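Local coordinates for protein dual function macrocyclase-peptidase POPB (PDB 5N4B) that cleaves peptide bonds after proline and macrocyclises a trimmed peptide precursor in the biosynthesis of amanitin toxins, at residues D607-H612 against P641-R646. The protein carries 1 engineered substitution. Numbering follows the deposited sequence.
Sequences DLLKFH and PVHNVR
The imidazole of His643 lies between Leu609 and Val642, and it makes the tight part of this contact. Leu609 reaches across with CD1, which rests over the middle of one ring face in a CH-pi contact, 3.6 Å from the ring centroid and 13° off its normal. Val642, the preceding residue, places CG1 over the opposite face, displaced toward the rim. At the ring's edge, Asp607 OD1 approaches His643 CE1 at 3.3 Å, close to the ring plane, while the carboxylate itself is turned 70° from the imidazole. With CG anti to the backbone N (chi1 -179°), Asp607 also curls OD1 back to receive weak, bent hydrogen bonds from the backbone N of Leu609 and of Lys610, each 3.0 Å long. The same oxygen thus faces both its own loop's backbone and the partner ring.

No direct hydrogen bond joins the two segments; a water bridges them instead, donating to Asp607 OD2 at 2.7 Å. The same water is hydrogen-bonded to His643 NE2 at 3.0 Å. OD2 is also in a salt bridge with Lys672 NZ, and Ser640 OG bonds His643 ND1, which, with the water at NE2, helps set the ring's rotation. Packing is looser beside the ring: Leu608 CG comes no nearer than 4.4 Å to Pro641 CD. Beyond His643 the chain leaves the loop 607-612, Val645 still lying against helix 668-680, and reaches solvent at Arg646, which is salt-bridged to Asp648.

The contact ties two loops of the alpha/beta-hydrolase domain, following strand 598-602 and preceding strand 653-659, neighbours in its central sheet. Leu608 and Leu609 pack on helix 630-636, whereas Pro641 touches helices 579-590 and 668-680, the former starting directly after Ala578, the engineered replacement at the nucleophile position.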
# COMPACT_ATOMS: atom_id res chain seq x y z
N ASP A 607 7.58 -3.21 18.94
CA ASP A 607 7.82 -2.48 20.18
C ASP A 607 6.77 -1.37 20.20
O ASP A 607 6.95 -0.29 19.65
CB ASP A 607 9.24 -1.96 20.26
CG ASP A 607 9.50 -1.23 21.55
OD1 ASP A 607 8.54 -0.82 22.24
OD2 ASP A 607 10.70 -1.03 21.88
N LEU A 608 5.61 -1.66 20.81
CA LEU A 608 4.53 -0.68 20.84
C LEU A 608 4.70 0.35 21.95
O LEU A 608 3.87 1.26 22.07
CB LEU A 608 3.17 -1.35 20.98
CG LEU A 608 2.53 -1.97 19.79
CD1 LEU A 608 1.13 -2.44 20.18
CD2 LEU A 608 2.42 -1.01 18.62
N LEU A 609 5.76 0.25 22.77
CA LEU A 609 6.07 1.30 23.72
C LEU A 609 6.96 2.39 23.14
O LEU A 609 6.93 3.51 23.65
CB LEU A 609 6.71 0.75 25.00
CG LEU A 609 5.83 -0.19 25.81
CD1 LEU A 609 6.57 -0.64 27.04
CD2 LEU A 609 4.54 0.45 26.17
N LYS A 610 7.70 2.10 22.06
CA LYS A 610 8.65 3.07 21.51
C LYS A 610 8.41 3.39 20.03
O LYS A 610 9.20 4.14 19.45
CB LYS A 610 10.10 2.60 21.73
CG LYS A 610 10.54 2.44 23.20
CD LYS A 610 12.08 2.13 23.37
CE LYS A 610 12.96 3.29 22.94
NZ LYS A 610 14.43 3.06 23.25
N PHE A 611 7.34 2.89 19.42
CA PHE A 611 7.16 3.07 17.98
C PHE A 611 7.15 4.54 17.59
O PHE A 611 7.54 4.89 16.47
CB PHE A 611 5.85 2.40 17.51
CG PHE A 611 4.59 3.12 18.01
CD1 PHE A 611 4.07 4.18 17.32
CD2 PHE A 611 3.97 2.74 19.19
CE1 PHE A 611 2.96 4.89 17.78
CE2 PHE A 611 2.88 3.44 19.67
CZ PHE A 611 2.35 4.50 18.95
N HIS A 612 6.66 5.42 18.47
CA HIS A 612 6.50 6.83 18.16
C HIS A 612 7.80 7.61 18.24
O HIS A 612 7.78 8.80 17.92
CB HIS A 612 5.43 7.45 19.04
CG HIS A 612 5.74 7.40 20.49
ND1 HIS A 612 6.14 6.24 21.13
CD2 HIS A 612 5.67 8.35 21.45
CE1 HIS A 612 6.35 6.50 22.41
NE2 HIS A 612 6.06 7.77 22.63
N PRO A 641 4.02 -6.76 21.42
CA PRO A 641 4.60 -8.12 21.33
C PRO A 641 5.93 -8.24 22.03
O PRO A 641 6.17 -9.25 22.70
CB PRO A 641 4.67 -8.37 19.81
CG PRO A 641 3.54 -7.52 19.27
CD PRO A 641 3.51 -6.29 20.12
N VAL A 642 6.80 -7.25 21.92
CA VAL A 642 8.13 -7.32 22.54
C VAL A 642 8.03 -7.42 24.04
O VAL A 642 8.98 -7.90 24.67
CB VAL A 642 8.90 -6.05 22.12
CG1 VAL A 642 10.09 -5.75 23.03
CG2 VAL A 642 9.39 -6.15 20.66
N HIS A 643 6.92 -7.00 24.64
CA HIS A 643 6.77 -6.97 26.09
C HIS A 643 5.89 -8.07 26.65
O HIS A 643 5.65 -8.06 27.86
CB HIS A 643 6.26 -5.61 26.52
CG HIS A 643 7.16 -4.52 26.07
ND1 HIS A 643 6.94 -3.78 24.92
CD2 HIS A 643 8.36 -4.12 26.55
CE1 HIS A 643 7.96 -2.98 24.72
NE2 HIS A 643 8.84 -3.16 25.70
N ASN A 644 5.44 -9.03 25.83
CA ASN A 644 4.52 -10.05 26.29
C ASN A 644 4.96 -11.47 25.96
O ASN A 644 4.14 -12.39 26.01
CB ASN A 644 3.12 -9.72 25.79
CG ASN A 644 2.54 -8.56 26.55
OD1 ASN A 644 2.05 -8.72 27.69
ND2 ASN A 644 2.68 -7.36 26.01
N VAL A 645 6.22 -11.67 25.61
CA VAL A 645 6.73 -13.02 25.35
C VAL A 645 6.86 -13.76 26.67
O VAL A 645 7.27 -13.18 27.67
CB VAL A 645 8.08 -12.94 24.62
CG1 VAL A 645 8.62 -14.33 24.41
CG2 VAL A 645 7.95 -12.19 23.32
N ARG A 646 6.42 -15.01 26.69
CA ARG A 646 6.45 -15.87 27.87
C ARG A 646 7.52 -16.93 27.68
O ARG A 646 8.09 -17.12 26.61
CB ARG A 646 5.09 -16.54 28.07
CG ARG A 646 3.94 -15.61 28.31
CD ARG A 646 2.62 -16.39 28.46
NE ARG A 646 2.60 -17.27 29.64
CZ ARG A 646 2.11 -16.94 30.84
NH1 ARG A 646 1.57 -15.75 31.03
NH2 ARG A 646 2.12 -17.83 31.83
O HOH W 1 10.95 -1.39 24.57